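Local structure of D-3-phosphoglycerate dehydrogenase (2EKL) at residues 212-216 / 217-221; 243-247 / 248-252. The protein binds NAD and, as a D-isomer-specific 2-hydroxyacid dehydrogenase, probably oxidises 3-phosphoglycerate at the entry to serine biosynthesis. One frame throughout, in Å; residues are numbered along the deposited sequence.

Contact 1. Residues 212-216 / 217-221; sequences PIIDY and PQFEL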
ATOM      1  N   PRO A 212     -15.779 -22.550  -4.230  1.00 30.54           N
ATOM      2  CA  PRO A 212     -14.636 -21.736  -3.802  1.00 27.59           C
ATOM      3  C   PRO A 212     -13.386 -22.543  -3.487  1.00 26.18           C
ATOM      4  O   PRO A 212     -13.463 -23.642  -2.942  1.00 25.76           O
ATOM      5  CB  PRO A 212     -15.178 -20.991  -2.582  1.00 27.97           C
ATOM      6  CG  PRO A 212     -16.216 -21.926  -2.041  1.00 28.88           C
ATOM      7  CD  PRO A 212     -16.907 -22.405  -3.296  1.00 29.96           C
ATOM      8  N   ILE A 213     -12.229 -21.989  -3.839  1.00 24.06           N
ATOM      9  CA  ILE A 213     -10.955 -22.647  -3.585  1.00 24.20           C
ATOM     10  C   ILE A 213     -10.614 -22.526  -2.107  1.00 22.44           C
ATOM     11  O   ILE A 213      -9.981 -23.407  -1.527  1.00 21.91           O
ATOM     12  CB  ILE A 213      -9.830 -22.013  -4.422  1.00 26.42           C
ATOM     13  CG1 ILE A 213     -10.167 -22.153  -5.908  1.00 29.86           C
ATOM     14  CG2 ILE A 213      -8.493 -22.679  -4.107  1.00 27.85           C
ATOM     15  CD1 ILE A 213     -10.459 -23.576  -6.330  1.00 30.34           C
ATOM     16  N   ILE A 214     -11.035 -21.422  -1.503  1.00 21.84           N
ATOM     17  CA  ILE A 214     -10.793 -21.205  -0.089  1.00 20.61           C
ATOM     18  C   ILE A 214     -12.122 -21.456   0.607  1.00 21.07           C
ATOM     19  O   ILE A 214     -12.988 -20.578   0.658  1.00 19.78           O
ATOM     20  CB  ILE A 214     -10.303 -19.764   0.192  1.00 20.20           C
ATOM     21  CG1 ILE A 214      -9.061 -19.464  -0.659  1.00 20.03           C
ATOM     22  CG2 ILE A 214      -9.945 -19.611   1.662  1.00 17.78           C
ATOM     23  CD1 ILE A 214      -7.905 -20.436  -0.443  1.00 19.24           C
ATOM     24  N   ASP A 215     -12.279 -22.674   1.117  1.00 20.65           N
ATOM     25  CA  ASP A 215     -13.501 -23.087   1.797  1.00 21.24           C
ATOM     26  C   ASP A 215     -13.187 -23.446   3.246  1.00 20.82           C
ATOM     27  O   ASP A 215     -12.090 -23.177   3.738  1.00 20.15           O
ATOM     28  CB  ASP A 215     -14.124 -24.289   1.072  1.00 23.65           C
ATOM     29  CG  ASP A 215     -15.642 -24.322   1.182  1.00 25.27           C
ATOM     30  OD1 ASP A 215     -16.169 -24.155   2.302  1.00 26.49           O
ATOM     31  OD2 ASP A 215     -16.306 -24.520   0.145  1.00 28.41           O
ATOM     32  N   TYR A 216     -14.143 -24.063   3.931  1.00 21.31           N
ATOM     33  CA  TYR A 216     -13.949 -24.407   5.333  1.00 20.45           C
ATOM     34  C   TYR A 216     -12.668 -25.148   5.702  1.00 20.69           C
ATOM     35  O   TYR A 216     -11.988 -24.767   6.653  1.00 20.52           O
ATOM     36  CB  TYR A 216     -15.167 -25.166   5.867  1.00 22.37           C
ATOM     37  CG  TYR A 216     -16.212 -24.235   6.435  1.00 21.41           C
ATOM     38  CD1 TYR A 216     -16.072 -23.719   7.724  1.00 22.26           C
ATOM     39  CD2 TYR A 216     -17.302 -23.817   5.671  1.00 22.32           C
ATOM     40  CE1 TYR A 216     -16.986 -22.810   8.239  1.00 22.83           C
ATOM     41  CE2 TYR A 216     -18.225 -22.908   6.180  1.00 22.24           C
ATOM     42  CZ  TYR A 216     -18.061 -22.407   7.462  1.00 22.57           C
ATOM     43  OH  TYR A 216     -18.956 -21.496   7.968  1.00 24.73           O
ATOM     44  N   PRO A 217     -12.321 -26.220   4.970  1.00 21.20           N
ATOM     45  CA  PRO A 217     -11.093 -26.953   5.303  1.00 20.17           C
ATOM     46  C   PRO A 217      -9.848 -26.073   5.219  1.00 20.23           C
ATOM     47  O   PRO A 217      -8.944 -26.175   6.051  1.00 18.85           O
ATOM     48  CB  PRO A 217     -11.072 -28.080   4.274  1.00 20.37           C
ATOM     49  CG  PRO A 217     -12.533 -28.302   3.982  1.00 22.24           C
ATOM     50  CD  PRO A 217     -13.046 -26.884   3.875  1.00 19.15           C
ATOM     51  N   GLN A 218      -9.810 -25.211   4.208  1.00 19.44           N
ATOM     52  CA  GLN A 218      -8.679 -24.314   4.004  1.00 18.28           C
ATOM     53  C   GLN A 218      -8.587 -23.282   5.125  1.00 18.37           C
ATOM     54  O   GLN A 218      -7.498 -22.983   5.608  1.00 18.46           O
ATOM     55  CB  GLN A 218      -8.798 -23.606   2.648  1.00 18.82           C
ATOM     56  CG  GLN A 218      -8.672 -24.525   1.426  1.00 19.90           C
ATOM     57  CD  GLN A 218      -9.837 -25.494   1.281  1.00 19.60           C
ATOM     58  OE1 GLN A 218     -11.000 -25.102   1.359  1.00 19.36           O
ATOM     59  NE2 GLN A 218      -9.525 -26.763   1.052  1.00 21.48           N
ATOM     60  N   PHE A 219      -9.726 -22.734   5.535  1.00 17.01           N
ATOM     61  CA  PHE A 219      -9.740 -21.757   6.621  1.00 18.25           C
ATOM     62  C   PHE A 219      -9.228 -22.400   7.909  1.00 18.12           C
ATOM     63  O   PHE A 219      -8.528 -21.767   8.697  1.00 17.04           O
ATOM     64  CB  PHE A 219     -11.159 -21.223   6.849  1.00 17.27           C
ATOM     65  CG  PHE A 219     -11.511 -20.036   5.995  1.00 17.90           C
ATOM     66  CD1 PHE A 219     -10.944 -18.789   6.246  1.00 17.01           C
ATOM     67  CD2 PHE A 219     -12.399 -20.165   4.934  1.00 18.38           C
ATOM     68  CE1 PHE A 219     -11.254 -17.688   5.452  1.00 18.96           C
ATOM     69  CE2 PHE A 219     -12.718 -19.067   4.127  1.00 18.80           C
ATOM     70  CZ  PHE A 219     -12.143 -17.827   4.389  1.00 18.21           C
ATOM     71  N   GLU A 220      -9.585 -23.662   8.124  1.00 17.73           N
ATOM     72  CA  GLU A 220      -9.157 -24.363   9.328  1.00 20.04           C
ATOM     73  C   GLU A 220      -7.642 -24.579   9.335  1.00 18.86           C
ATOM     74  O   GLU A 220      -7.004 -24.528  10.386  1.00 20.15           O
ATOM     75  CB  GLU A 220      -9.884 -25.708   9.432  1.00 22.39           C
ATOM     76  CG  GLU A 220      -9.773 -26.388  10.791  1.00 25.96           C
ATOM     77  CD  GLU A 220     -10.267 -25.512  11.933  1.00 28.68           C
ATOM     78  OE1 GLU A 220     -11.341 -24.890  11.793  1.00 28.46           O
ATOM     79  OE2 GLU A 220      -9.582 -25.448  12.975  1.00 32.39           O
ATOM     80  N   LEU A 221      -7.072 -24.815   8.157  1.00 18.67           N
ATOM     81  CA  LEU A 221      -5.637 -25.043   8.023  1.00 19.74           C
ATOM     82  C   LEU A 221      -4.806 -23.781   8.230  1.00 19.27           C
ATOM     83  O   LEU A 221      -3.630 -23.856   8.577  1.00 18.97           O
ATOM     84  CB  LEU A 221      -5.322 -25.609   6.635  1.00 22.51           C
ATOM     85  CG  LEU A 221      -5.549 -27.102   6.381  1.00 23.05           C
ATOM     86  CD1 LEU A 221      -5.566 -27.370   4.881  1.00 25.62           C
ATOM     87  CD2 LEU A 221      -4.450 -27.907   7.067  1.00 23.18           C
TER

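Contact 2. Residues 243-247 / 248-252; sequences LDYIK and KGKVY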
ATOM      1  N   LEU A 243     -16.755 -14.999   7.018  1.00 17.47           N
ATOM      2  CA  LEU A 243     -17.388 -14.254   8.099  1.00 18.93           C
ATOM      3  C   LEU A 243     -17.283 -15.043   9.402  1.00 19.01           C
ATOM      4  O   LEU A 243     -17.023 -14.483  10.466  1.00 19.78           O
ATOM      5  CB  LEU A 243     -18.860 -13.986   7.759  1.00 19.53           C
ATOM      6  CG  LEU A 243     -19.697 -13.260   8.819  1.00 20.83           C
ATOM      7  CD1 LEU A 243     -19.091 -11.900   9.131  1.00 21.19           C
ATOM      8  CD2 LEU A 243     -21.118 -13.100   8.308  1.00 20.94           C
ATOM      9  N   ASP A 244     -17.478 -16.352   9.303  1.00 20.97           N
ATOM     10  CA  ASP A 244     -17.403 -17.244  10.452  1.00 21.19           C
ATOM     11  C   ASP A 244     -16.032 -17.128  11.113  1.00 21.65           C
ATOM     12  O   ASP A 244     -15.922 -16.915  12.326  1.00 19.73           O
ATOM     13  CB  ASP A 244     -17.650 -18.686   9.989  1.00 24.46           C
ATOM     14  CG  ASP A 244     -17.784 -19.665  11.141  1.00 27.26           C
ATOM     15  OD1 ASP A 244     -17.649 -19.246  12.310  1.00 28.92           O
ATOM     16  OD2 ASP A 244     -18.030 -20.862  10.871  1.00 28.18           O
ATOM     17  N   TYR A 245     -14.981 -17.258  10.309  1.00 19.87           N
ATOM     18  CA  TYR A 245     -13.624 -17.187  10.825  1.00 19.02           C
ATOM     19  C   TYR A 245     -13.166 -15.796  11.251  1.00 18.85           C
ATOM     20  O   TYR A 245     -12.233 -15.666  12.043  1.00 19.51           O
ATOM     21  CB  TYR A 245     -12.661 -17.807   9.811  1.00 18.53           C
ATOM     22  CG  TYR A 245     -12.680 -19.316   9.871  1.00 19.38           C
ATOM     23  CD1 TYR A 245     -11.873 -20.007  10.778  1.00 21.72           C
ATOM     24  CD2 TYR A 245     -13.549 -20.054   9.070  1.00 21.17           C
ATOM     25  CE1 TYR A 245     -11.936 -21.398  10.887  1.00 22.18           C
ATOM     26  CE2 TYR A 245     -13.621 -21.448   9.171  1.00 23.86           C
ATOM     27  CZ  TYR A 245     -12.811 -22.108  10.081  1.00 23.58           C
ATOM     28  OH  TYR A 245     -12.872 -23.478  10.182  1.00 25.58           O
ATOM     29  N   ILE A 246     -13.808 -14.757  10.730  1.00 18.88           N
ATOM     30  CA  ILE A 246     -13.463 -13.400  11.140  1.00 20.30           C
ATOM     31  C   ILE A 246     -14.081 -13.184  12.524  1.00 21.38           C
ATOM     32  O   ILE A 246     -13.439 -12.651  13.433  1.00 20.76           O
ATOM     33  CB  ILE A 246     -14.013 -12.347  10.149  1.00 19.68           C
ATOM     34  CG1 ILE A 246     -13.156 -12.338   8.878  1.00 18.92           C
ATOM     35  CG2 ILE A 246     -14.015 -10.962  10.792  1.00 21.86           C
ATOM     36  CD1 ILE A 246     -13.601 -11.331   7.836  1.00 18.45           C
ATOM     37  N   LYS A 247     -15.324 -13.625  12.688  1.00 22.97           N
ATOM     38  CA  LYS A 247     -16.007 -13.482  13.967  1.00 24.14           C
ATOM     39  C   LYS A 247     -15.350 -14.315  15.064  1.00 25.81           C
ATOM     40  O   LYS A 247     -15.383 -13.936  16.233  1.00 25.82           O
ATOM     41  CB  LYS A 247     -17.487 -13.844  13.812  1.00 24.49           C
ATOM     42  CG  LYS A 247     -18.237 -12.842  12.943  1.00 24.92           C
ATOM     43  CD  LYS A 247     -19.668 -13.264  12.659  1.00 28.09           C
ATOM     44  CE  LYS A 247     -20.524 -13.233  13.911  1.00 29.67           C
ATOM     45  NZ  LYS A 247     -21.961 -13.453  13.580  1.00 31.08           N
ATOM     46  N   LYS A 248     -14.749 -15.442  14.685  1.00 26.04           N
ATOM     47  CA  LYS A 248     -14.061 -16.305  15.645  1.00 27.52           C
ATOM     48  C   LYS A 248     -12.778 -15.617  16.110  1.00 26.97           C
ATOM     49  O   LYS A 248     -12.211 -15.969  17.145  1.00 27.77           O
ATOM     50  CB  LYS A 248     -13.691 -17.649  15.008  1.00 28.49           C
ATOM     51  CG  LYS A 248     -14.862 -18.555  14.687  1.00 33.70           C
ATOM     52  CD  LYS A 248     -14.378 -19.830  14.015  1.00 35.29           C
ATOM     53  CE  LYS A 248     -15.527 -20.779  13.733  1.00 39.50           C
ATOM     54  NZ  LYS A 248     -15.080 -21.988  12.992  1.00 40.02           N
ATOM     55  N   GLY A 249     -12.324 -14.644  15.326  1.00 24.95           N
ATOM     56  CA  GLY A 249     -11.112 -13.920  15.664  1.00 24.79           C
ATOM     57  C   GLY A 249      -9.862 -14.503  15.024  1.00 23.72           C
ATOM     58  O   GLY A 249      -8.751 -14.037  15.287  1.00 23.14           O
ATOM     59  N   LYS A 250     -10.029 -15.513  14.176  1.00 20.64           N
ATOM     60  CA  LYS A 250      -8.877 -16.134  13.535  1.00 19.90           C
ATOM     61  C   LYS A 250      -8.272 -15.281  12.429  1.00 18.70           C
ATOM     62  O   LYS A 250      -7.051 -15.150  12.337  1.00 19.51           O
ATOM     63  CB  LYS A 250      -9.238 -17.504  12.957  1.00 20.37           C
ATOM     64  CG  LYS A 250      -8.018 -18.240  12.410  1.00 22.04           C
ATOM     65  CD  LYS A 250      -8.328 -19.671  12.015  1.00 21.88           C
ATOM     66  CE  LYS A 250      -7.052 -20.394  11.610  1.00 22.28           C
ATOM     67  NZ  LYS A 250      -7.300 -21.809  11.223  1.00 21.50           N
ATOM     68  N   VAL A 251      -9.123 -14.718  11.580  1.00 17.22           N
ATOM     69  CA  VAL A 251      -8.655 -13.883  10.477  1.00 16.58           C
ATOM     70  C   VAL A 251      -8.430 -12.464  10.981  1.00 17.89           C
ATOM     71  O   VAL A 251      -9.354 -11.824  11.480  1.00 17.16           O
ATOM     72  CB  VAL A 251      -9.687 -13.869   9.320  1.00 16.56           C
ATOM     73  CG1 VAL A 251      -9.224 -12.938   8.204  1.00 17.02           C
ATOM     74  CG2 VAL A 251      -9.877 -15.287   8.783  1.00 20.51           C
ATOM     75  N   TYR A 252      -7.195 -11.985  10.865  1.00 15.89           N
ATOM     76  CA  TYR A 252      -6.853 -10.641  11.313  1.00 17.30           C
ATOM     77  C   TYR A 252      -7.546  -9.616  10.424  1.00 16.20           C
ATOM     78  O   TYR A 252      -8.056  -8.595  10.903  1.00 17.28           O
ATOM     79  CB  TYR A 252      -5.335 -10.437  11.244  1.00 16.98           C
ATOM     80  CG  TYR A 252      -4.868  -9.094  11.750  1.00 19.10           C
ATOM     81  CD1 TYR A 252      -4.759  -8.841  13.118  1.00 21.10           C
ATOM     82  CD2 TYR A 252      -4.537  -8.070  10.861  1.00 19.26           C
ATOM     83  CE1 TYR A 252      -4.328  -7.602  13.589  1.00 21.56           C
ATOM     84  CE2 TYR A 252      -4.108  -6.824  11.324  1.00 19.96           C
ATOM     85  CZ  TYR A 252      -4.004  -6.600  12.688  1.00 21.82           C
ATOM     86  OH  TYR A 252      -3.571  -5.379  13.157  1.00 24.43           O
TER
HETATM   87  O   HOH W   1     -16.970 -23.255  11.894  1.00 43.99           O

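Contact 1. Residues 212-216 / 217-221
The amide of D215 gives its hydrogen to the side chain of Q218, with D215 N 2.8 Å from Q218 OE1. The donor lies in the carbonyl plane of the amide, on a lone pair, though the bond is bent to 145° at the hydrogen. Q218 reaches back because its chain folds at chi2 (68°), which also brings Q218 CG to 3.4 Å from I213 O. D215 sits at the N-cap of helix 216-221 and Q218 three residues on, so the glutamine ties the amide ahead of the helix to its first turn. The D215 side chain makes no capping bond: D215 OD1 takes Y216 N at 2.6 Å through its anti lone pair, and also the side-chain amide of N238. The first turn is closed by backbone bonds from F219 N to D215 O and from E220 N to Y216 O, each 3.0 Å long. On the inner side, I214 CG2 lies over one face of the F219 ring as a CH-pi contact, 4.1 Å from the centroid and offset toward the rim. The two side chains meet at about a right angle. Upstream in the same loop of the NAD-binding domain, I213 touches the bound NAD.

Contact 2. Residues 243-247 / 248-252
K248 and Y245 lie side by side and point the same way, and the ammonium group of K248 sits over one face of the tyrosine ring. K248 NZ is 4.0 Å from the Y245 ring centroid and 25° off the ring normal, which supports a cation-pi contact displaced toward the phenolic rim. The lysine chain stays extended beyond CG, so its methylenes run past D244 before the nitrogen meets the ring. D244 lies obliquely across this chain; D244 OD2 and K248 NZ are 3.8 Å apart, a long salt bridge, and a water bonded to both closes the gap. D244 OD2 also receives the hydroxyl of Y216. K250 runs alongside the tyrosine too, with K250 CD 3.8 Å from Y245 CD1. Y245 OH is hydrogen-bonded to E220 OE1 of helix 216-221. Along the backbone, helix 239-247 ends in a Schellman motif at G249, whose phi is positive (93°): G249 N bonds to I246 O at 3.0 Å, and K250 N bonds weakly to Y245 O at 3.1 Å. Y245 O takes a second, straighter bond from V251 N at 3.3 Å (168°). The chain thereby turns from the helix of a beta-alpha-beta unit into strand 251-256. A leucine in place of Y245 would probably leave the K248 ammonium without its aromatic face and E220 without the hydroxyl that bonds its carboxylate. On the buried side I246 CG1 packs against V251 CB at 3.8 Å, and I246 also touches L272 of helix 267-274.

Contact 1 comes first along the chain and closes before contact 2 opens; their centres are about 13 Å apart. Both belong to the NAD-binding domain, with its seven-stranded parallel sheet. Contact 1 starts helix 216-221, between strands 199-202 and 226-230, whereas contact 2 ends helix 239-247, between strands 226-230 and 251-256. The helices therefore belong to successive beta-alpha-beta units, and they meet directly. The rings of F219 and Y245 come together with planes at about 10°, and K250 NZ bonds to F219 O at 2.8 Å. The later residues of helix 216-221 are thus joined to helix 239-247 and to the turn that follows it. Of the two contacts, contact 1 is the one that reaches NAD, through I213.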